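Local structure of putative cytochrome P450 hydroxylase (Chondromyces apiculatus DSM 436, 6GMF) at residues G120-S125 with A392-A397; F284-T289 with P299-V304. The protein is a heme-dependent cytochrome P450 that probably acts as a monooxygenase, using molecular oxygen to oxidise organic substrates, terpenes among them. All coordinates share one frame; numbering follows the deposited sequence.

Contact 1 (G120-S125 with A392-A397); sequences GLRGKS and ATVASA
Val-394 points its forked side chain at the bend of 120-125, and each branch meets a different residue there. CG2 lies 3.4 Å from Leu-121 CB, tighter than usual for two carbons, and sits 3.2 Å from Leu-121 O, the carbonyl that accepts the Lys-124 N-H within the type II turn 121-124. The other branch, CG1, anti to the backbone N (chi1 -169°), comes up to Arg-122 CG at 3.7 Å. Arg-122 and Val-394 cross obliquely, CG of the arginine stem doing the touching, while its NE bonds Asp-119 O at the end of helix 107-119. Further out, Arg-122 CD passes Ser-396 CB at 4.3 Å. At the other end Ala-392 N donates to Ser-125 O (3.1 Å), from above the carbonyl plane and with a bent N-H...O angle of 137°; Ser-125 CA adds a CA-H...O contact of 3.4 Å to Ala-392 O. Lys-124 leads its amine away to a salt bridge with Glu-132. The join between the loop after helix 107-119 and the C-terminal tail thus combines van der Waals contact round Val-394 with one bent backbone bond, while Lys-124 and Arg-122 have their polar partners outside the two segments.

Contact 2 (F284-T289 with P299-V304); sequences FRQTMT and PARSVV. With HEM (protoporphyrin IX containing Fe), chain B.
Arg-285 and Val-304 form an antiparallel hydrogen-bonded pair: Arg-285 N donates to Val-304 O and Val-304 N to Arg-285 O, both at 2.8 Å. Gln-286 and Val-303 follow as a non-hydrogen-bonded pair, and beyond them Thr-287 N bonds Ser-302 O while Arg-301 N bonds Thr-287 O.

Side-chain hydrogen bonds fasten the type II turn 299-302 to the strand. With chi1 at 56°, Thr-287 OG1 lies between its own N and carbonyl carbon, where it donates to Pro-299 O (2.7 Å) and accepts from Ser-302 N (3.0 Å). Pro-299 O also receives Ser-302 OG, so two hydroxyls grip one carbonyl. The extended Gln-286 reaches Arg-301 O through a weak NE2 bond of 3.3 Å, its amide plane turned 74° from the Arg-301 guanidinium.

Met-288 packs its CE methyl over one face of that charged group, offset toward its rim. In the apolar contact, Thr-287 CG2 meets Val-304 CG2 at 3.8 Å, the two side chains crossing at about a right angle.

The heme contact belongs to Arg-285, whose chain bends at chi2. Paired hydrogen bonds reach one carboxylate: NH1 bonds HEM O2A (2.8 Å) and NH2 bonds HEM O1A (2.9 Å, 174° at the hydrogen), the carboxylate carbon lying in the guanidinium plane. NH1 also donates to Phe-284 O, which fixes the rotation of the group. An alanine here would probably leave propionate atoms O1A and O2A without these two N-H donors, and Phe-284 O without the one from NH1.

Asn-58 and Trp-61 hydrogen-bond the heme as well. Strand 285-287, between 303-306 and 56-57, belongs to the mixed beta sheet of the P450 fold, and its arginine anchors a heme propionate, as in many P450s.

How the contacts relate
Contacts 1 and 2 lie on opposite sides of the chain's centre, their centres about 50 Å apart and their nearest atoms about 32 Å apart. They share no strand or helix. Each is partly buried, but contact 2 buries more area between its segments and extends from a partly exposed turn inward to the heme, whereas contact 1 sits at the surface, away from the annotated sites. Contact 1 brings together parts of the chain far separated in sequence, a loop and the C-terminal tail; contact 2 pairs near neighbours in one sheet. The chemistry differs accordingly: contact 1 combines van der Waals contact round one valine with a single backbone bond, contact 2 repeated backbone bonds, two hydroxyls sharing one carbonyl and an arginine-carboxylate pair.

Contact 1 (G120-S125 with A392-A397)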
ATOM      1  N   GLY A 120       1.793 -24.941   0.245  1.00 25.75           N
ATOM      2  CA  GLY A 120       0.515 -25.148   0.934  1.00 26.45           C
ATOM      3  C   GLY A 120      -0.648 -25.345  -0.020  1.00 27.71           C
ATOM      4  O   GLY A 120      -1.680 -25.747   0.452  1.00 28.62           O
ATOM      5  N   LEU A 121      -0.461 -25.097  -1.318  1.00 25.64           N
ATOM      6  CA  LEU A 121      -1.552 -25.252  -2.269  1.00 27.12           C
ATOM      7  C   LEU A 121      -1.535 -26.669  -2.907  1.00 29.31           C
ATOM      8  O   LEU A 121      -2.461 -27.012  -3.651  1.00 30.17           O
ATOM      9  CB  LEU A 121      -1.416 -24.158  -3.337  1.00 28.93           C
ATOM     10  CG  LEU A 121      -1.370 -22.723  -2.804  1.00 24.95           C
ATOM     11  CD1 LEU A 121      -1.352 -21.735  -3.936  1.00 25.25           C
ATOM     12  CD2 LEU A 121      -2.563 -22.454  -1.909  1.00 28.02           C
ATOM     13  N   ARG A 122      -0.467 -27.448  -2.716  1.00 31.79           N
ATOM     14  CA  ARG A 122      -0.315 -28.741  -3.415  1.00 32.53           C
ATOM     15  C   ARG A 122      -1.461 -29.672  -3.007  1.00 31.82           C
ATOM     16  O   ARG A 122      -1.901 -29.674  -1.825  1.00 31.65           O
ATOM     17  CB  ARG A 122       1.039 -29.389  -3.117  1.00 34.23           C
ATOM     18  CG  ARG A 122       2.211 -28.770  -3.858  1.00 38.87           C
ATOM     19  CD  ARG A 122       3.539 -29.297  -3.341  1.00 40.01           C
ATOM     20  NE  ARG A 122       3.698 -29.074  -1.904  1.00 44.37           N
ATOM     21  CZ  ARG A 122       4.705 -29.554  -1.190  1.00 44.43           C
ATOM     22  NH1 ARG A 122       5.729 -30.124  -1.809  1.00 45.41           N
ATOM     23  NH2 ARG A 122       4.676 -29.478   0.130  1.00 42.45           N
ATOM     24  N   GLY A 123      -1.968 -30.411  -4.009  1.00 33.75           N
ATOM     25  CA  GLY A 123      -3.005 -31.430  -3.843  1.00 36.28           C
ATOM     26  C   GLY A 123      -4.399 -30.827  -3.846  1.00 36.31           C
ATOM     27  O   GLY A 123      -5.371 -31.561  -3.726  1.00 36.55           O
ATOM     28  N   LYS A 124      -4.482 -29.487  -3.941  1.00 33.06           N
ATOM     29  CA  LYS A 124      -5.750 -28.753  -4.016  1.00 35.98           C
ATOM     30  C   LYS A 124      -5.995 -28.350  -5.477  1.00 31.76           C
ATOM     31  O   LYS A 124      -5.034 -28.085  -6.204  1.00 34.98           O
ATOM     32  CB  LYS A 124      -5.724 -27.446  -3.220  1.00 35.86           C
ATOM     33  CG  LYS A 124      -5.461 -27.515  -1.718  1.00 40.13           C
ATOM     34  CD  LYS A 124      -5.011 -26.147  -1.176  1.00 39.15           C
ATOM     35  CE  LYS A 124      -6.120 -25.271  -0.646  1.00 42.47           C
ATOM     36  NZ  LYS A 124      -6.138 -25.258   0.837  1.00 43.87           N
ATOM     37  N   SER A 125      -7.268 -28.264  -5.882  1.00 28.05           N
ATOM     38  CA  SER A 125      -7.576 -27.692  -7.211  1.00 29.11           C
ATOM     39  C   SER A 125      -8.288 -26.337  -7.109  1.00 27.43           C
ATOM     40  O   SER A 125      -8.454 -25.676  -8.144  1.00 28.40           O
ATOM     41  CB  SER A 125      -8.360 -28.651  -8.083  1.00 29.87           C
ATOM     42  OG  SER A 125      -9.525 -29.066  -7.423  1.00 29.90           O
ATOM     43  N   ALA A 392      -6.762 -23.638  -9.728  1.00 24.85           N
ATOM     44  CA  ALA A 392      -5.520 -23.974 -10.363  1.00 28.27           C
ATOM     45  C   ALA A 392      -4.924 -25.216  -9.692  1.00 33.44           C
ATOM     46  O   ALA A 392      -5.242 -25.532  -8.529  1.00 35.05           O
ATOM     47  CB  ALA A 392      -4.547 -22.822 -10.279  1.00 31.95           C
ATOM     48  N   THR A 393      -4.028 -25.857 -10.453  1.00 37.79           N
ATOM     49  CA  THR A 393      -3.254 -27.035 -10.085  1.00 44.52           C
ATOM     50  C   THR A 393      -1.808 -26.638  -9.809  1.00 38.47           C
ATOM     51  O   THR A 393      -1.199 -25.998 -10.649  1.00 37.63           O
ATOM     52  CB  THR A 393      -3.139 -28.046 -11.242  1.00 49.36           C
ATOM     53  OG1 THR A 393      -2.572 -27.403 -12.390  1.00 59.71           O
ATOM     54  CG2 THR A 393      -4.452 -28.664 -11.654  1.00 50.61           C
ATOM     55  N   VAL A 394      -1.242 -27.131  -8.706  1.00 36.00           N
ATOM     56  CA  VAL A 394       0.131 -26.823  -8.361  1.00 42.96           C
ATOM     57  C   VAL A 394       1.075 -27.859  -8.987  1.00 51.32           C
ATOM     58  O   VAL A 394       0.748 -29.050  -9.080  1.00 51.01           O
ATOM     59  CB  VAL A 394       0.302 -26.756  -6.834  1.00 46.64           C
ATOM     60  CG1 VAL A 394       1.654 -26.188  -6.443  1.00 48.36           C
ATOM     61  CG2 VAL A 394      -0.824 -25.959  -6.195  1.00 51.21           C
ATOM     62  N   ALA A 395       2.235 -27.371  -9.444  1.00 60.05           N
ATOM     63  CA  ALA A 395       3.439 -28.170  -9.703  1.00 65.32           C
ATOM     64  C   ALA A 395       4.482 -27.835  -8.624  1.00 66.62           C
ATOM     65  O   ALA A 395       4.741 -26.661  -8.357  1.00 62.27           O
ATOM     66  CB  ALA A 395       3.955 -27.892 -11.096  1.00 65.60           C
ATOM     67  N   SER A 396       5.060 -28.871  -7.999  1.00 66.01           N
ATOM     68  CA  SER A 396       6.004 -28.717  -6.882  1.00 69.84           C
ATOM     69  C   SER A 396       7.169 -27.789  -7.278  1.00 72.24           C
ATOM     70  O   SER A 396       7.442 -27.568  -8.473  1.00 63.81           O
ATOM     71  CB  SER A 396       6.495 -30.061  -6.369  1.00 70.58           C
ATOM     72  OG  SER A 396       7.284 -30.742  -7.336  1.00 68.14           O
ATOM     73  N   ALA A 397       7.833 -27.236  -6.251  1.00 77.54           N
ATOM     74  CA  ALA A 397       8.844 -26.171  -6.392  1.00 76.32           C
ATOM     75  C   ALA A 397      10.013 -26.681  -7.238  1.00 78.38           C
ATOM     76  O   ALA A 397      10.647 -25.900  -7.937  1.00 85.58           O
ATOM     77  CB  ALA A 397       9.318 -25.701  -5.034  1.00 72.85           C
TER

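Contact 2 (F284-T289 with P299-V304)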
ATOM      1  N   PHE A 284      -4.300  11.420   1.664  1.00 16.19           N
ATOM      2  CA  PHE A 284      -4.925  12.498   2.430  1.00 17.26           C
ATOM      3  C   PHE A 284      -4.026  13.728   2.517  1.00 15.36           C
ATOM      4  O   PHE A 284      -2.801  13.610   2.746  1.00 16.80           O
ATOM      5  CB  PHE A 284      -5.216  12.023   3.853  1.00 17.60           C
ATOM      6  CG  PHE A 284      -6.354  11.039   3.948  1.00 20.67           C
ATOM      7  CD1 PHE A 284      -6.199   9.726   3.536  1.00 21.90           C
ATOM      8  CD2 PHE A 284      -7.602  11.454   4.381  1.00 21.87           C
ATOM      9  CE1 PHE A 284      -7.256   8.834   3.638  1.00 23.46           C
ATOM     10  CE2 PHE A 284      -8.648  10.549   4.500  1.00 24.80           C
ATOM     11  CZ  PHE A 284      -8.461   9.250   4.119  1.00 24.43           C
ATOM     12  N   ARG A 285      -4.665  14.913   2.383  1.00 15.52           N
ATOM     13  CA  ARG A 285      -3.985  16.195   2.593  1.00 16.46           C
ATOM     14  C   ARG A 285      -4.955  17.152   3.313  1.00 16.51           C
ATOM     15  O   ARG A 285      -6.130  16.888   3.333  1.00 17.79           O
ATOM     16  CB  ARG A 285      -3.527  16.825   1.273  1.00 16.61           C
ATOM     17  CG  ARG A 285      -2.507  16.006   0.484  1.00 15.72           C
ATOM     18  CD  ARG A 285      -1.159  16.022   1.162  1.00 14.79           C
ATOM     19  NE  ARG A 285      -0.128  15.412   0.318  1.00 15.93           N
ATOM     20  CZ  ARG A 285       0.248  14.147   0.397  1.00 15.57           C
ATOM     21  NH1 ARG A 285      -0.457  13.258   1.095  1.00 15.82           N
ATOM     22  NH2 ARG A 285       1.376  13.784  -0.219  1.00 15.79           N
ATOM     23  N   GLN A 286      -4.431  18.243   3.849  1.00 18.61           N
ATOM     24  CA  GLN A 286      -5.268  19.334   4.384  1.00 18.42           C
ATOM     25  C   GLN A 286      -4.702  20.663   3.906  1.00 18.31           C
ATOM     26  O   GLN A 286      -3.460  20.879   3.952  1.00 18.78           O
ATOM     27  CB  GLN A 286      -5.302  19.295   5.907  1.00 22.20           C
ATOM     28  CG  GLN A 286      -6.238  20.351   6.482  1.00 23.31           C
ATOM     29  CD  GLN A 286      -6.308  20.337   7.994  1.00 29.01           C
ATOM     30  OE1 GLN A 286      -5.305  20.209   8.684  1.00 31.69           O
ATOM     31  NE2 GLN A 286      -7.503  20.578   8.508  1.00 35.19           N
ATOM     32  N   THR A 287      -5.590  21.525   3.405  1.00 19.12           N
ATOM     33  CA  THR A 287      -5.105  22.822   2.963  1.00 21.06           C
ATOM     34  C   THR A 287      -4.842  23.710   4.166  1.00 22.14           C
ATOM     35  O   THR A 287      -5.570  23.704   5.127  1.00 23.26           O
ATOM     36  CB  THR A 287      -6.067  23.514   2.001  1.00 23.51           C
ATOM     37  OG1 THR A 287      -7.333  23.615   2.651  1.00 24.92           O
ATOM     38  CG2 THR A 287      -6.242  22.727   0.726  1.00 24.22           C
ATOM     39  N   MET A 288      -3.751  24.456   4.048  1.00 27.02           N
ATOM     40  CA  MET A 288      -3.308  25.359   5.065  1.00 32.65           C
ATOM     41  C   MET A 288      -3.810  26.783   4.779  1.00 35.09           C
ATOM     42  O   MET A 288      -3.946  27.565   5.706  1.00 41.44           O
ATOM     43  CB  MET A 288      -1.781  25.296   5.169  1.00 36.05           C
ATOM     44  CG  MET A 288      -1.262  23.950   5.686  1.00 40.59           C
ATOM     45  SD  MET A 288      -1.751  23.560   7.395  1.00 53.52           S
ATOM     46  CE  MET A 288      -3.322  22.725   7.184  1.00 53.04           C
ATOM     47  N   THR A 289      -4.153  27.074   3.517  1.00 31.59           N
ATOM     48  CA  THR A 289      -4.651  28.374   3.037  1.00 34.73           C
ATOM     49  C   THR A 289      -5.744  28.110   2.001  1.00 32.93           C
ATOM     50  O   THR A 289      -5.954  26.963   1.585  1.00 29.91           O
ATOM     51  CB  THR A 289      -3.525  29.242   2.448  1.00 38.15           C
ATOM     52  OG1 THR A 289      -2.799  28.542   1.427  1.00 35.08           O
ATOM     53  CG2 THR A 289      -2.563  29.715   3.515  1.00 42.13           C
ATOM     54  N   PRO A 299     -11.230  25.924   0.092  1.00 30.09           N
ATOM     55  CA  PRO A 299     -11.018  26.745   1.277  1.00 32.03           C
ATOM     56  C   PRO A 299      -9.903  26.174   2.163  1.00 30.56           C
ATOM     57  O   PRO A 299      -9.625  24.961   2.155  1.00 27.76           O
ATOM     58  CB  PRO A 299     -12.335  26.688   2.053  1.00 30.92           C
ATOM     59  CG  PRO A 299     -13.323  25.974   1.163  1.00 33.37           C
ATOM     60  CD  PRO A 299     -12.510  25.213   0.132  1.00 31.91           C
ATOM     61  N   ALA A 300      -9.276  27.074   2.911  1.00 29.22           N
ATOM     62  CA  ALA A 300      -8.381  26.748   4.009  1.00 27.89           C
ATOM     63  C   ALA A 300      -9.021  25.676   4.898  1.00 26.49           C
ATOM     64  O   ALA A 300     -10.214  25.663   5.074  1.00 25.88           O
ATOM     65  CB  ALA A 300      -8.107  27.997   4.824  1.00 29.08           C
ATOM     66  N   ARG A 301      -8.182  24.754   5.383  1.00 23.42           N
ATOM     67  CA  ARG A 301      -8.491  23.729   6.318  1.00 25.33           C
ATOM     68  C   ARG A 301      -9.391  22.639   5.756  1.00 25.60           C
ATOM     69  O   ARG A 301      -9.868  21.812   6.532  1.00 29.56           O
ATOM     70  CB  ARG A 301      -9.085  24.350   7.582  1.00 27.72           C
ATOM     71  CG  ARG A 301      -8.087  25.270   8.268  1.00 29.30           C
ATOM     72  CD  ARG A 301      -7.004  24.475   8.975  1.00 31.62           C
ATOM     73  NE  ARG A 301      -5.817  25.259   9.237  1.00 34.31           N
ATOM     74  CZ  ARG A 301      -4.901  24.939  10.126  1.00 31.87           C
ATOM     75  NH1 ARG A 301      -4.951  23.754  10.711  1.00 34.45           N
ATOM     76  NH2 ARG A 301      -3.958  25.810  10.427  1.00 37.50           N
ATOM     77  N   SER A 302      -9.513  22.527   4.432  1.00 23.36           N
ATOM     78  CA  SER A 302     -10.263  21.432   3.842  1.00 24.20           C
ATOM     79  C   SER A 302      -9.400  20.169   3.828  1.00 21.12           C
ATOM     80  O   SER A 302      -8.197  20.273   3.602  1.00 21.60           O
ATOM     81  CB  SER A 302     -10.671  21.755   2.449  1.00 26.95           C
ATOM     82  OG  SER A 302     -11.534  22.874   2.432  1.00 28.74           O
ATOM     83  N   VAL A 303     -10.024  19.020   4.082  1.00 20.69           N
ATOM     84  CA  VAL A 303      -9.364  17.738   3.765  1.00 21.98           C
ATOM     85  C   VAL A 303      -9.505  17.472   2.266  1.00 18.68           C
ATOM     86  O   VAL A 303     -10.600  17.600   1.702  1.00 19.98           O
ATOM     87  CB  VAL A 303      -9.953  16.600   4.601  1.00 21.96           C
ATOM     88  CG1 VAL A 303      -9.379  15.247   4.173  1.00 22.91           C
ATOM     89  CG2 VAL A 303      -9.707  16.876   6.079  1.00 25.77           C
ATOM     90  N   VAL A 304      -8.393  17.068   1.638  1.00 19.83           N
ATOM     91  CA  VAL A 304      -8.309  16.929   0.225  1.00 20.77           C
ATOM     92  C   VAL A 304      -7.772  15.531  -0.057  1.00 18.14           C
ATOM     93  O   VAL A 304      -6.819  15.152   0.580  1.00 19.13           O
ATOM     94  CB  VAL A 304      -7.361  17.974  -0.383  1.00 20.48           C
ATOM     95  CG1 VAL A 304      -7.149  17.732  -1.862  1.00 24.48           C
ATOM     96  CG2 VAL A 304      -7.873  19.389  -0.120  1.00 21.24           C
TER
HETATM   97  CHA HEM B 501       4.059   6.195   1.613  1.00 15.48           C
HETATM   98  CHB HEM B 501       1.664   3.614  -1.524  1.00 13.76           C
HETATM   99  CHC HEM B 501       3.866  -0.347   0.175  1.00 14.52           C
HETATM  100  CHD HEM B 501       5.967   2.199   3.574  1.00 13.83           C
HETATM  101  C1A HEM B 501       3.239   5.831   0.572  1.00 14.07           C
HETATM  102  C2A HEM B 501       2.569   6.798  -0.227  1.00 14.37           C
HETATM  103  C3A HEM B 501       1.858   6.052  -1.111  1.00 13.48           C
HETATM  104  C4A HEM B 501       2.146   4.688  -0.850  1.00 13.73           C
HETATM  105  CMA HEM B 501       0.880   6.510  -2.166  1.00 13.69           C
HETATM  106  CAA HEM B 501       2.587   8.299  -0.137  1.00 15.92           C
HETATM  107  CBA HEM B 501       1.646   8.866   0.960  1.00 14.10           C
HETATM  108  CGA HEM B 501       1.562  10.378   0.951  1.00 16.38           C
HETATM  109  O1A HEM B 501       2.116  11.040   0.037  1.00 16.63           O
HETATM  110  O2A HEM B 501       0.802  10.867   1.851  1.00 16.83           O
HETATM  111  C1B HEM B 501       2.031   2.271  -1.344  1.00 14.18           C
HETATM  112  C2B HEM B 501       1.590   1.166  -2.154  1.00 13.53           C
HETATM  113  C3B HEM B 501       2.185   0.035  -1.690  1.00 14.26           C
HETATM  114  C4B HEM B 501       3.036   0.467  -0.579  1.00 13.77           C
HETATM  115  CMB HEM B 501       0.631   1.342  -3.261  1.00 14.09           C
HETATM  116  CAB HEM B 501       2.138  -1.395  -2.186  1.00 15.10           C
HETATM  117  CBB HEM B 501       1.785  -1.634  -3.407  1.00 18.55           C
HETATM  118  C1C HEM B 501       4.680  -0.043   1.209  1.00 13.37           C
HETATM  119  C2C HEM B 501       5.466  -0.998   1.938  1.00 14.40           C
HETATM  120  C3C HEM B 501       6.062  -0.217   2.915  1.00 14.83           C
HETATM  121  C4C HEM B 501       5.609   1.116   2.799  1.00 14.45           C
HETATM  122  CMC HEM B 501       5.716  -2.431   1.562  1.00 15.99           C
HETATM  123  CAC HEM B 501       7.019  -0.594   3.955  1.00 15.77           C
HETATM  124  CBC HEM B 501       7.315  -1.826   4.297  1.00 21.61           C
HETATM  125  C1D HEM B 501       5.580   3.489   3.318  1.00 15.43           C
HETATM  126  C2D HEM B 501       5.993   4.629   4.187  1.00 15.60           C
HETATM  127  C3D HEM B 501       5.476   5.743   3.629  1.00 15.79           C
HETATM  128  C4D HEM B 501       4.748   5.296   2.437  1.00 14.91           C
HETATM  129  CMD HEM B 501       6.867   4.433   5.416  1.00 15.91           C
HETATM  130  CAD HEM B 501       5.616   7.148   4.146  1.00 15.97           C
HETATM  131  CBD HEM B 501       6.750   7.977   3.522  1.00 16.79           C
HETATM  132  CGD HEM B 501       6.768   9.414   4.002  1.00 18.57           C
HETATM  133  O1D HEM B 501       7.834  10.034   3.850  1.00 19.76           O
HETATM  134  O2D HEM B 501       5.734   9.935   4.495  1.00 17.09           O
HETATM  135  NA  HEM B 501       2.981   4.529   0.174  1.00 15.49           N
HETATM  136  NB  HEM B 501       2.885   1.782  -0.453  1.00 13.73           N
HETATM  137  NC  HEM B 501       4.733   1.224   1.757  1.00 15.30           N
HETATM  138  ND  HEM B 501       4.764   3.959   2.313  1.00 14.46           N
HETATM  139 FE   HEM B 501       3.931   2.921   0.893  1.00 15.67          FE
HETATM  140  O   HOH W   1       2.132   2.775   2.224  1.00 21.01           O